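Local coordinates for G-protein interacting protein 1 (Dictyostelium discoideum, PDB 5Z1N) that probably binds heterotrimeric G proteins for their sequestration in the cytosol during chemotaxis, here through its C-terminal TNFAIP8-like helical domain, which holds a phospholipid, at residues Ser4-Leu9 with Ile44-Phe49; Lys23-Val28 with Glu32-Met37; Lys103-Glu108 with Asn127-Leu132. All coordinates share one frame; numbering follows the deposited sequence. Where two conformers were deposited one is given.

Contact 1: residues Ser4-Leu9 with Ile44-Phe49; sequences SGLKKL and ILIKVF. With PEF (di-palmitoyl-3-sn-phosphatidylethanolamine), chain B.
Ile46 of helix 31-53 reaches out to Leu6 and Leu9 at the N-terminal end of the TNFAIP8-like helical bundle, where the short helix 4-8 lies against the outside of the lipid-holding core. The isoleucine is directed toward segment 4-9, while the two leucines take it from different directions. Leu9 meets it at about a right angle, with its CB 3.6 Å from Ile46 CD1 and its CD1 lying 4.0 Å from Ile46 CG2, so both branches of the isoleucine are engaged. Leu6 lies obliquely to it, and its CD2 comes only as near as 4.2 Å to Ile46 CG1. No hydrogen bond crosses the contact, which is a small apolar patch at the surface, extended by Ile10 touching Ile46.

Other faces of segment 44-49 serve the phospholipid. Ile44, Leu45 and Phe49 belong to the pocket of the bound phosphatidylethanolamine: Leu45 applies both methyls to one acyl chain near its ester end, CD1 standing 3.7 Å from lipid C11, whereas Phe49 takes the glycerol region, its CZ 3.6 Å from lipid C1. Different faces of the same helical stretch thus serve the surface patch and the lipid wall. On the outer side, Ile46 CG1 stands anti to its carbonyl carbon (chi1 -70°) and, with chi2 at -35°, CD1 comes to rest 3.7 Å from Leu6 O.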
loop_
_atom_site.group_PDB
_atom_site.type_symbol
_atom_site.label_atom_id
_atom_site.label_comp_id
_atom_site.label_asym_id
_atom_site.label_seq_id
_atom_site.Cartn_x
_atom_site.Cartn_y
_atom_site.Cartn_z
ATOM N N SER A 4 -16.122 -11.804 1.245
ATOM C CA SER A 4 -16.957 -11.324 2.345
ATOM C C SER A 4 -16.216 -11.403 3.676
ATOM O O SER A 4 -16.118 -10.411 4.414
ATOM C CB SER A 4 -18.248 -12.146 2.416
ATOM O OG SER A 4 -18.709 -12.516 1.127
ATOM N N GLY A 5 -15.716 -12.594 4.011
ATOM C CA GLY A 5 -15.080 -12.786 5.304
ATOM C C GLY A 5 -13.835 -11.941 5.474
ATOM O O GLY A 5 -13.646 -11.295 6.513
ATOM N N LEU A 6 -12.970 -11.928 4.455
ATOM C CA LEU A 6 -11.779 -11.088 4.494
ATOM C C LEU A 6 -12.134 -9.641 4.808
ATOM O O LEU A 6 -11.439 -8.978 5.585
ATOM C CB LEU A 6 -11.033 -11.178 3.163
ATOM C CG LEU A 6 -10.769 -12.573 2.591
ATOM C CD1 LEU A 6 -9.976 -12.471 1.296
ATOM C CD2 LEU A 6 -10.034 -13.438 3.604
ATOM N N LYS A 7 -13.228 -9.140 4.226
ATOM C CA LYS A 7 -13.630 -7.760 4.482
ATOM C C LYS A 7 -14.211 -7.587 5.879
ATOM O O LYS A 7 -14.011 -6.536 6.498
ATOM C CB LYS A 7 -14.628 -7.292 3.424
ATOM C CG LYS A 7 -14.011 -7.127 2.045
ATOM C CD LYS A 7 -14.936 -6.396 1.088
ATOM C CE LYS A 7 -14.270 -6.206 -0.268
ATOM N NZ LYS A 7 -15.065 -5.332 -1.178
ATOM N N LYS A 8 -14.920 -8.588 6.403
ATOM C CA LYS A 8 -15.393 -8.433 7.774
ATOM C C LYS A 8 -14.293 -8.660 8.805
ATOM O O LYS A 8 -14.537 -8.456 9.998
ATOM C CB LYS A 8 -16.592 -9.353 8.052
ATOM C CG LYS A 8 -16.324 -10.843 8.033
ATOM C CD LYS A 8 -17.571 -11.597 7.574
ATOM C CE LYS A 8 -17.760 -12.906 8.329
ATOM N NZ LYS A 8 -18.888 -13.708 7.772
ATOM N N LEU A 9 -13.091 -9.050 8.382
ATOM C CA LEU A 9 -11.948 -9.130 9.283
ATOM C C LEU A 9 -11.127 -7.844 9.343
ATOM O O LEU A 9 -10.133 -7.794 10.074
ATOM C CB LEU A 9 -11.043 -10.298 8.883
ATOM C CG LEU A 9 -11.612 -11.687 9.175
ATOM C CD1 LEU A 9 -10.666 -12.769 8.682
ATOM C CD2 LEU A 9 -11.879 -11.844 10.663
ATOM N N ILE A 44 -3.034 -10.625 2.062
ATOM C CA ILE A 44 -1.795 -10.364 2.789
ATOM C C ILE A 44 -2.101 -9.792 4.168
ATOM O O ILE A 44 -1.569 -10.257 5.186
ATOM C CB ILE A 44 -0.893 -9.419 1.979
ATOM C CG1 ILE A 44 -0.538 -10.042 0.629
ATOM C CG2 ILE A 44 0.367 -9.072 2.772
ATOM C CD1 ILE A 44 0.019 -9.040 -0.356
ATOM N N LEU A 45 -2.958 -8.767 4.217
ATOM C CA LEU A 45 -3.306 -8.145 5.492
ATOM C C LEU A 45 -3.893 -9.162 6.461
ATOM O O LEU A 45 -3.462 -9.257 7.617
ATOM C CB LEU A 45 -4.301 -7.010 5.267
ATOM C CG LEU A 45 -3.785 -5.697 4.693
ATOM C CD1 LEU A 45 -4.969 -4.866 4.226
ATOM C CD2 LEU A 45 -2.955 -4.949 5.731
ATOM N N ILE A 46 -4.894 -9.918 6.006
ATOM C CA ILE A 46 -5.551 -10.904 6.859
ATOM C C ILE A 46 -4.535 -11.889 7.418
ATOM O O ILE A 46 -4.585 -12.241 8.602
ATOM C CB ILE A 46 -6.669 -11.625 6.081
ATOM C CG1 ILE A 46 -7.843 -10.677 5.814
ATOM C CG2 ILE A 46 -7.138 -12.867 6.830
ATOM C CD1 ILE A 46 -8.093 -9.688 6.918
ATOM N N LYS A 47 -3.590 -12.339 6.586
ATOM C CA LYS A 47 -2.595 -13.294 7.074
ATOM C C LYS A 47 -1.690 -12.663 8.129
ATOM O O LYS A 47 -1.454 -13.253 9.195
ATOM C CB LYS A 47 -1.772 -13.844 5.907
ATOM C CG LYS A 47 -0.924 -15.065 6.259
ATOM C CD LYS A 47 -1.700 -16.373 6.089
ATOM C CE LYS A 47 -0.770 -17.557 5.797
ATOM N NZ LYS A 47 -1.461 -18.880 5.873
ATOM N N VAL A 48 -1.172 -11.460 7.856
ATOM C CA VAL A 48 -0.298 -10.798 8.826
ATOM C C VAL A 48 -1.018 -10.621 10.159
ATOM O O VAL A 48 -0.489 -10.964 11.225
ATOM C CB VAL A 48 0.203 -9.451 8.280
ATOM C CG1 VAL A 48 1.011 -8.728 9.349
ATOM C CG2 VAL A 48 1.040 -9.661 7.033
ATOM N N PHE A 49 -2.238 -10.079 10.117
ATOM C CA PHE A 49 -3.016 -9.904 11.341
ATOM C C PHE A 49 -3.259 -11.238 12.033
ATOM O O PHE A 49 -3.252 -11.317 13.268
ATOM C CB PHE A 49 -4.347 -9.219 11.025
ATOM C CG PHE A 49 -4.206 -7.795 10.560
ATOM C CD1 PHE A 49 -3.360 -6.919 11.215
ATOM C CD2 PHE A 49 -4.925 -7.336 9.468
ATOM C CE1 PHE A 49 -3.231 -5.610 10.789
ATOM C CE2 PHE A 49 -4.800 -6.029 9.038
ATOM C CZ PHE A 49 -3.951 -5.165 9.699
HETATM C C2 PEF B . -6.594 -2.032 10.207
HETATM C C1 PEF B . -5.836 -2.573 11.413
HETATM N N PEF B . -4.175 0.326 16.319
HETATM C C3 PEF B . -7.308 -0.730 10.533
HETATM C C4 PEF B . -3.892 -1.582 14.856
HETATM C C5 PEF B . -3.486 -0.939 16.176
HETATM C C10 PEF B . -6.123 -2.130 7.868
HETATM C C11 PEF B . -5.149 -2.162 6.717
HETATM C C12 PEF B . -5.618 -1.305 5.546
HETATM C C13 PEF B . -4.445 -1.137 4.586
HETATM C C14 PEF B . -4.814 -0.433 3.285
HETATM C C15 PEF B . -3.530 -0.006 2.577
HETATM C C16 PEF B . -3.801 0.601 1.209
HETATM C C17 PEF B . -2.589 1.369 0.688
HETATM C C18 PEF B . -1.292 0.587 0.867
HETATM C C19 PEF B . -0.346 0.803 -0.311
HETATM C C20 PEF B . -0.146 2.281 -0.630
HETATM C C21 PEF B . -0.381 2.544 -2.113
HETATM C C22 PEF B . -0.315 4.032 -2.435
HETATM C C23 PEF B . -0.923 4.325 -3.804
HETATM C C24 PEF B . -0.743 5.792 -4.174
HETATM C C25 PEF B . -1.491 6.135 -5.443
HETATM C C30 PEF B . -6.171 1.166 9.422
HETATM C C31 PEF B . -5.158 2.285 9.435
HETATM C C32 PEF B . -3.924 1.877 8.640
HETATM C C33 PEF B . -3.124 0.802 9.365
HETATM C C34 PEF B . -2.349 -0.055 8.371
HETATM C C35 PEF B . -1.388 -1.000 9.086
HETATM C C36 PEF B . -1.068 -2.218 8.226
HETATM C C37 PEF B . 0.204 -2.923 8.687
HETATM C C38 PEF B . 0.398 -4.238 7.936
HETATM C C39 PEF B . 1.779 -4.317 7.293
HETATM C C40 PEF B . 2.000 -5.645 6.576
HETATM C C41 PEF B . 0.988 -5.868 5.456
HETATM C C42 PEF B . 1.110 -4.820 4.353
HETATM C C43 PEF B . 0.227 -5.184 3.165
HETATM C C44 PEF B . 0.302 -4.132 2.066
HETATM C C45 PEF B . -0.398 -4.615 0.814
HETATM O O4 PEF B . -7.299 -2.405 7.717
HETATM O O5 PEF B . -6.859 0.956 8.435
HETATM O O2 PEF B . -5.641 -1.763 9.187
HETATM O O3 PEF B . -6.327 0.302 10.577
HETATM O O1P PEF B . -7.256 -3.189 14.827
HETATM O O2P PEF B . -4.929 -3.818 13.772
HETATM O O3P PEF B . -6.484 -2.182 12.616
HETATM O O4P PEF B . -5.311 -1.558 14.715
HETATM P P PEF B . -6.027 -2.817 14.024
#

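Contact 2: residues Lys23-Val28 with Glu32-Met37; sequences KIIKRV and EKANEM
Ile25 and Ala34 pack near the turn of a helical hairpin, in which helix 12-28 turns back through a short connection into helix 31-53. The two segments run nearly antiparallel, at 151°, with their axes 8.3 Å apart, a close approach consistent with the small Ala34 at the interface.

Apolar packing carries the contact. Ile25 points at the opposite helix and divides its branches between two partners one turn apart. With CG2 anti to the backbone N, that methyl lies over the backbone of Ala34, 3.7 Å from Ala34 CA, and 4.2 Å from Lys33 CG. The other branch ends at CD1, 3.7 Å from Met37 CB, where the two side chains cross at about a right angle. On the flank, the aliphatic part of Lys26 closes over the alanine methyl: Lys26 CG is 3.5 Å from Ala34 CB, a tight carbon pair, before the chain bends at chi3 (-61°) and carries the ammonium group away.

No hydrogen bond joins the two segments themselves. Lys33 folds back at chi2 and chi3 to put NZ 3.0 Å from Glu36 OE1, a salt bridge using the syn lone pair of the carboxylate. Near the turn, Asn30 OD1 accepts the backbone N-H of Lys33; just before segment 23-28, Lys22 NZ bonds to Asn35 OD1 and so ties the two helices together.

Phe131 of helix 119-132 covers the inner side, touching Ile25, Lys33 and Met37, while Ile24 and Val28 pack against helix 135-144.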
loop_
_atom_site.group_PDB
_atom_site.type_symbol
_atom_site.label_atom_id
_atom_site.label_comp_id
_atom_site.label_asym_id
_atom_site.label_seq_id
_atom_site.Cartn_x
_atom_site.Cartn_y
_atom_site.Cartn_z
ATOM N N LYS A 23 -10.157 2.172 -6.484
ATOM C CA LYS A 23 -10.675 3.074 -7.510
ATOM C C LYS A 23 -9.539 3.671 -8.331
ATOM O O LYS A 23 -9.625 3.750 -9.568
ATOM C CB LYS A 23 -11.521 4.179 -6.877
ATOM C CG LYS A 23 -12.127 5.138 -7.895
ATOM C CD LYS A 23 -13.301 5.919 -7.318
ATOM C CE LYS A 23 -12.873 6.811 -6.158
ATOM N NZ LYS A 23 -14.043 7.476 -5.503
ATOM N N ILE A 24 -8.453 4.073 -7.663
ATOM C CA ILE A 24 -7.318 4.624 -8.405
ATOM C C ILE A 24 -6.732 3.579 -9.355
ATOM O O ILE A 24 -6.421 3.879 -10.520
ATOM C CB ILE A 24 -6.268 5.173 -7.424
ATOM C CG1 ILE A 24 -6.790 6.468 -6.792
ATOM C CG2 ILE A 24 -4.948 5.414 -8.129
ATOM C CD1 ILE A 24 -6.008 6.939 -5.579
ATOM N N ILE A 25 -6.596 2.335 -8.885
ATOM C CA ILE A 25 -6.069 1.272 -9.739
ATOM C C ILE A 25 -6.971 1.061 -10.947
ATOM O O ILE A 25 -6.489 0.897 -12.076
ATOM C CB ILE A 25 -5.892 -0.031 -8.940
ATOM C CG1 ILE A 25 -4.849 0.145 -7.840
ATOM C CG2 ILE A 25 -5.478 -1.172 -9.867
ATOM C CD1 ILE A 25 -4.647 -1.102 -7.017
ATOM N N LYS A 26 -8.290 1.045 -10.728
ATOM C CA LYS A 26 -9.228 0.976 -11.844
ATOM C C LYS A 26 -8.927 2.059 -12.870
ATOM O O LYS A 26 -8.839 1.791 -14.073
ATOM C CB LYS A 26 -10.669 1.114 -11.343
ATOM C CG LYS A 26 -11.311 -0.172 -10.857
ATOM C CD LYS A 26 -12.835 -0.093 -10.906
ATOM C CE LYS A 26 -13.367 1.008 -10.013
ATOM N NZ LYS A 26 -14.860 1.074 -10.058
ATOM N N ARG A 27 -8.741 3.295 -12.400
ATOM C CA ARG A 27 -8.522 4.401 -13.325
ATOM C C ARG A 27 -7.210 4.267 -14.093
ATOM O O ARG A 27 -7.141 4.663 -15.262
ATOM C CB ARG A 27 -8.567 5.728 -12.567
ATOM C CG ARG A 27 -9.924 6.037 -11.941
ATOM C CD ARG A 27 -11.005 6.287 -12.995
ATOM N NE ARG A 27 -11.664 5.057 -13.437
ATOM C CZ ARG A 27 -12.745 4.538 -12.865
ATOM N NH1 ARG A 27 -13.274 3.421 -13.339
ATOM N NH2 ARG A 27 -13.297 5.134 -11.815
ATOM N N VAL A 28 -6.163 3.716 -13.476
ATOM C CA VAL A 28 -4.873 3.668 -14.160
ATOM C C VAL A 28 -4.652 2.406 -14.989
ATOM O O VAL A 28 -3.803 2.416 -15.892
ATOM C CB VAL A 28 -3.707 3.809 -13.168
ATOM C CG1 VAL A 28 -3.779 5.147 -12.451
ATOM C CG2 VAL A 28 -3.716 2.657 -12.196
ATOM N N GLU A 32 -9.882 -5.848 -13.948
ATOM C CA GLU A 32 -9.323 -7.138 -13.558
ATOM C C GLU A 32 -8.145 -6.954 -12.612
ATOM O O GLU A 32 -8.060 -7.612 -11.568
ATOM C CB GLU A 32 -8.903 -7.928 -14.797
ATOM C CG GLU A 32 -10.046 -8.666 -15.470
ATOM C CD GLU A 32 -10.546 -9.831 -14.644
ATOM O OE1 GLU A 32 -9.715 -10.663 -14.222
ATOM O OE2 GLU A 32 -11.769 -9.912 -14.413
ATOM N N LYS A 33 -7.223 -6.056 -12.967
ATOM C CA LYS A 33 -6.089 -5.771 -12.096
ATOM C C LYS A 33 -6.550 -5.168 -10.774
ATOM O O LYS A 33 -5.977 -5.457 -9.719
ATOM C CB LYS A 33 -5.110 -4.839 -12.814
ATOM C CG LYS A 33 -3.909 -4.403 -11.977
ATOM C CD LYS A 33 -3.034 -5.588 -11.573
ATOM C CE LYS A 33 -2.518 -6.361 -12.785
ATOM N NZ LYS A 33 -1.560 -7.444 -12.396
ATOM N N ALA A 34 -7.593 -4.336 -10.805
ATOM C CA ALA A 34 -8.084 -3.737 -9.565
ATOM C C ALA A 34 -8.687 -4.788 -8.642
ATOM O O ALA A 34 -8.468 -4.754 -7.423
ATOM C CB ALA A 34 -9.109 -2.649 -9.876
ATOM N N ASN A 35 -9.453 -5.727 -9.204
ATOM C CA ASN A 35 -10.030 -6.797 -8.400
ATOM C C ASN A 35 -8.940 -7.704 -7.845
ATOM O O ASN A 35 -8.974 -8.084 -6.663
ATOM C CB ASN A 35 -11.032 -7.599 -9.236
ATOM C CG ASN A 35 -12.265 -6.792 -9.608
ATOM O OD1 ASN A 35 -12.614 -5.823 -8.934
ATOM N ND2 ASN A 35 -12.932 -7.190 -10.684
ATOM N N GLU A 36 -7.953 -8.043 -8.679
ATOM C CA GLU A 36 -6.848 -8.876 -8.218
ATOM C C GLU A 36 -6.073 -8.197 -7.098
ATOM O O GLU A 36 -5.735 -8.832 -6.094
ATOM C CB GLU A 36 -5.912 -9.206 -9.385
ATOM C CG GLU A 36 -4.724 -10.082 -8.987
ATOM C CD GLU A 36 -3.542 -9.950 -9.932
ATOM O OE1 GLU A 36 -3.529 -9.014 -10.758
ATOM O OE2 GLU A 36 -2.619 -10.786 -9.845
ATOM N N MET A 37 -5.781 -6.905 -7.253
ATOM C CA MET A 37 -5.016 -6.194 -6.237
ATOM C C MET A 37 -5.812 -6.042 -4.949
ATOM O O MET A 37 -5.242 -6.127 -3.857
ATOM C CB MET A 37 -4.577 -4.831 -6.769
ATOM C CG MET A 37 -3.503 -4.918 -7.847
ATOM S SD MET A 37 -1.927 -5.490 -7.193
ATOM C CE MET A 37 -1.378 -6.582 -8.500
#

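Contact 3: residues Lys103-Glu108 with Asn127-Leu132; sequences KEAEQE and NTFAFL. With PEF (di-palmitoyl-3-sn-phosphatidylethanolamine), chain B.
With CG anti to the backbone N (chi1 178°) and the chain extended beyond it, Glu106 runs alongside Phe129, whose ring is turned by a chi2 of -89°, the two side chains pointing opposite ways. Glu106 thereby lays its methylene groups along the base of the aromatic side chain: Glu106 CB and CG each lie 3.5 Å from Phe129 CB. One face of the ring rests on the backbone of the other helix, where Glu106 CA makes a CH-pi contact 3.9 Å from the Phe129 ring centroid. Farther out along the ring, Ala105 CB touches Phe129 CE1 at 3.8 Å, and the ring end reaches the phosphatidylethanolamine, with Phe129 CZ 3.5 Å from lipid C44, near the end of one acyl chain. Phe129 thus joins the helix packing to the pocket wall.

The carboxylate end has polar partners. Lys103 NZ, from one turn earlier in the same helix, forms a salt bridge of 2.9 Å with Glu106 OE1, coming from the syn side but 34° out of the carboxylate plane. A water lies 2.9 Å from Glu106 OE1 and can bond weakly to Phe129 O; with more acceptors around it than protons to give, it may bridge the helices only part of the time. These partners probably help to stabilise the charged form of the carboxylate of this buried residue.

The segments are nearly antiparallel, within helices 92-113 and 119-132. Ala105 also meets Ala68 of helix 59-81, whereas Leu132 and Phe131 pack on helices 12-28 and 31-53.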
loop_
_atom_site.group_PDB
_atom_site.type_symbol
_atom_site.label_atom_id
_atom_site.label_comp_id
_atom_site.label_asym_id
_atom_site.label_seq_id
_atom_site.Cartn_x
_atom_site.Cartn_y
_atom_site.Cartn_z
ATOM N N LYS A 103 9.474 -0.662 -1.619
ATOM C CA LYS A 103 10.291 -1.836 -1.905
ATOM C C LYS A 103 10.817 -2.432 -0.609
ATOM O O LYS A 103 10.725 -3.648 -0.392
ATOM C CB LYS A 103 11.437 -1.476 -2.854
ATOM C CG LYS A 103 12.394 -2.632 -3.195
ATOM C CD LYS A 103 11.675 -3.806 -3.854
ATOM C CE LYS A 103 11.016 -3.394 -5.167
ATOM N NZ LYS A 103 10.408 -4.561 -5.879
ATOM N N GLU A 104 11.295 -1.576 0.301
ATOM C CA GLU A 104 11.748 -2.072 1.593
ATOM C C GLU A 104 10.616 -2.807 2.298
ATOM O O GLU A 104 10.775 -3.964 2.715
ATOM C CB GLU A 104 12.285 -0.916 2.438
ATOM C CG GLU A 104 12.499 -1.235 3.908
ATOM C CD GLU A 104 13.661 -2.174 4.168
ATOM O OE1 GLU A 104 14.404 -2.506 3.220
ATOM O OE2 GLU A 104 13.833 -2.578 5.336
ATOM N N ALA A 105 9.433 -2.186 2.353
ATOM C CA ALA A 105 8.292 -2.856 2.963
ATOM C C ALA A 105 8.057 -4.205 2.301
ATOM O O ALA A 105 7.915 -5.229 2.986
ATOM C CB ALA A 105 7.043 -1.978 2.868
ATOM N N GLU A 106 8.095 -4.231 0.964
ATOM C CA GLU A 106 7.920 -5.480 0.237
ATOM C C GLU A 106 8.852 -6.544 0.792
ATOM O O GLU A 106 8.411 -7.584 1.299
ATOM C CB GLU A 106 8.176 -5.265 -1.258
ATOM C CG GLU A 106 8.069 -6.543 -2.091
ATOM C CD GLU A 106 8.442 -6.333 -3.546
ATOM O OE1 GLU A 106 8.309 -5.193 -4.041
ATOM O OE2 GLU A 106 8.870 -7.308 -4.195
ATOM N N GLN A 107 10.154 -6.244 0.787
ATOM C CA GLN A 107 11.126 -7.238 1.214
ATOM C C GLN A 107 10.824 -7.704 2.627
ATOM O O GLN A 107 10.761 -8.913 2.895
ATOM C CB GLN A 107 12.534 -6.659 1.102
ATOM C CG GLN A 107 12.933 -6.374 -0.342
ATOM C CD GLN A 107 14.221 -5.588 -0.461
ATOM O OE1 GLN A 107 14.647 -4.923 0.484
ATOM N NE2 GLN A 107 14.848 -5.656 -1.628
ATOM N N GLU A 108 10.518 -6.764 3.522
ATOM C CA GLU A 108 10.331 -7.180 4.901
ATOM C C GLU A 108 9.045 -7.972 5.051
ATOM O O GLU A 108 9.015 -8.964 5.791
ATOM C CB GLU A 108 10.370 -5.973 5.831
ATOM C CG GLU A 108 11.764 -5.374 5.948
ATOM C CD GLU A 108 12.836 -6.429 6.190
ATOM O OE1 GLU A 108 12.620 -7.331 7.027
ATOM O OE2 GLU A 108 13.898 -6.358 5.533
ATOM N N ASN A 127 4.467 -9.301 -6.371
ATOM C CA ASN A 127 3.735 -8.663 -7.463
ATOM C C ASN A 127 2.846 -7.540 -6.948
ATOM O O ASN A 127 2.745 -6.475 -7.578
ATOM C CB ASN A 127 2.892 -9.696 -8.211
ATOM C CG ASN A 127 3.726 -10.613 -9.079
ATOM O OD1 ASN A 127 4.839 -10.268 -9.478
ATOM N ND2 ASN A 127 3.185 -11.786 -9.386
ATOM N N THR A 128 2.195 -7.760 -5.805
ATOM C CA THR A 128 1.303 -6.750 -5.253
ATOM C C THR A 128 2.073 -5.493 -4.873
ATOM O O THR A 128 1.722 -4.384 -5.297
ATOM C CB THR A 128 0.557 -7.321 -4.050
ATOM O OG1 THR A 128 -0.187 -8.471 -4.467
ATOM C CG2 THR A 128 -0.396 -6.292 -3.468
ATOM N N PHE A 129 3.143 -5.649 -4.086
ATOM C CA PHE A 129 3.942 -4.489 -3.702
ATOM C C PHE A 129 4.610 -3.842 -4.905
ATOM O O PHE A 129 4.791 -2.620 -4.934
ATOM C CB PHE A 129 5.005 -4.888 -2.679
ATOM C CG PHE A 129 4.553 -4.791 -1.250
ATOM C CD1 PHE A 129 4.700 -3.610 -0.543
ATOM C CD2 PHE A 129 4.010 -5.888 -0.605
ATOM C CE1 PHE A 129 4.294 -3.521 0.777
ATOM C CE2 PHE A 129 3.601 -5.806 0.713
ATOM C CZ PHE A 129 3.746 -4.623 1.405
ATOM N N ALA A 130 4.997 -4.641 -5.900
ATOM C CA ALA A 130 5.657 -4.087 -7.073
ATOM C C ALA A 130 4.701 -3.220 -7.876
ATOM O O ALA A 130 5.105 -2.193 -8.431
ATOM C CB ALA A 130 6.223 -5.208 -7.944
ATOM N N PHE A 131 3.429 -3.611 -7.947
ATOM C CA PHE A 131 2.455 -2.759 -8.619
ATOM C C PHE A 131 2.133 -1.529 -7.779
ATOM O O PHE A 131 2.228 -0.395 -8.261
ATOM C CB PHE A 131 1.183 -3.544 -8.926
ATOM C CG PHE A 131 0.175 -2.763 -9.716
ATOM C CD1 PHE A 131 -0.794 -2.009 -9.078
ATOM C CD2 PHE A 131 0.207 -2.777 -11.099
ATOM C CE1 PHE A 131 -1.718 -1.287 -9.806
ATOM C CE2 PHE A 131 -0.715 -2.060 -11.832
ATOM C CZ PHE A 131 -1.679 -1.315 -11.185
ATOM N N LEU A 132 1.751 -1.738 -6.515
ATOM C CA LEU A 132 1.302 -0.628 -5.676
ATOM C C LEU A 132 2.424 0.354 -5.378
ATOM O O LEU A 132 2.160 1.540 -5.142
ATOM C CB LEU A 132 0.725 -1.153 -4.363
ATOM C CG LEU A 132 -0.546 -1.990 -4.419
ATOM C CD1 LEU A 132 -0.758 -2.650 -3.072
ATOM C CD2 LEU A 132 -1.739 -1.132 -4.801
HETATM C C2 PEF B . -6.594 -2.032 10.207
HETATM C C1 PEF B . -5.836 -2.573 11.413
HETATM N N PEF B . -4.175 0.326 16.319
HETATM C C3 PEF B . -7.308 -0.730 10.533
HETATM C C4 PEF B . -3.892 -1.582 14.856
HETATM C C5 PEF B . -3.486 -0.939 16.176
HETATM C C10 PEF B . -6.123 -2.130 7.868
HETATM C C11 PEF B . -5.149 -2.162 6.717
HETATM C C12 PEF B . -5.618 -1.305 5.546
HETATM C C13 PEF B . -4.445 -1.137 4.586
HETATM C C14 PEF B . -4.814 -0.433 3.285
HETATM C C15 PEF B . -3.530 -0.006 2.577
HETATM C C16 PEF B . -3.801 0.601 1.209
HETATM C C17 PEF B . -2.589 1.369 0.688
HETATM C C18 PEF B . -1.292 0.587 0.867
HETATM C C19 PEF B . -0.346 0.803 -0.311
HETATM C C20 PEF B . -0.146 2.281 -0.630
HETATM C C21 PEF B . -0.381 2.544 -2.113
HETATM C C22 PEF B . -0.315 4.032 -2.435
HETATM C C23 PEF B . -0.923 4.325 -3.804
HETATM C C24 PEF B . -0.743 5.792 -4.174
HETATM C C25 PEF B . -1.491 6.135 -5.443
HETATM C C30 PEF B . -6.171 1.166 9.422
HETATM C C31 PEF B . -5.158 2.285 9.435
HETATM C C32 PEF B . -3.924 1.877 8.640
HETATM C C33 PEF B . -3.124 0.802 9.365
HETATM C C34 PEF B . -2.349 -0.055 8.371
HETATM C C35 PEF B . -1.388 -1.000 9.086
HETATM C C36 PEF B . -1.068 -2.218 8.226
HETATM C C37 PEF B . 0.204 -2.923 8.687
HETATM C C38 PEF B . 0.398 -4.238 7.936
HETATM C C39 PEF B . 1.779 -4.317 7.293
HETATM C C40 PEF B . 2.000 -5.645 6.576
HETATM C C41 PEF B . 0.988 -5.868 5.456
HETATM C C42 PEF B . 1.110 -4.820 4.353
HETATM C C43 PEF B . 0.227 -5.184 3.165
HETATM C C44 PEF B . 0.302 -4.132 2.066
HETATM C C45 PEF B . -0.398 -4.615 0.814
HETATM O O4 PEF B . -7.299 -2.405 7.717
HETATM O O5 PEF B . -6.859 0.956 8.435
HETATM O O2 PEF B . -5.641 -1.763 9.187
HETATM O O3 PEF B . -6.327 0.302 10.577
HETATM O O1P PEF B . -7.256 -3.189 14.827
HETATM O O2P PEF B . -4.929 -3.818 13.772
HETATM O O3P PEF B . -6.484 -2.182 12.616
HETATM O O4P PEF B . -5.311 -1.558 14.715
HETATM P P PEF B . -6.027 -2.817 14.024
HETATM O O HOH W 1 7.405 -2.429 -4.062
#

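Helix 31-53 serves contacts 1 and 2, whose centres are 19 Å apart and whose nearest atoms stay about 7 Å from each other. Contact 3 joins them on the inner side of the bundle. Its segment 127-132 packs on contact 2 through Leu132 CD2, 3.7 Å from Ile25 CD1, and through Phe131 CE1, 3.8 Å from Ile25 CG2; it meets contact 1 where Thr128 CB lies 4.1 Å from Ile44 CD1. The phosphatidylethanolamine touches contacts 1 and 3, which together line parts of its glycerol region and acyl chains, whereas the Ile25 side chain of contact 2 remains about 7 Å from the lipid.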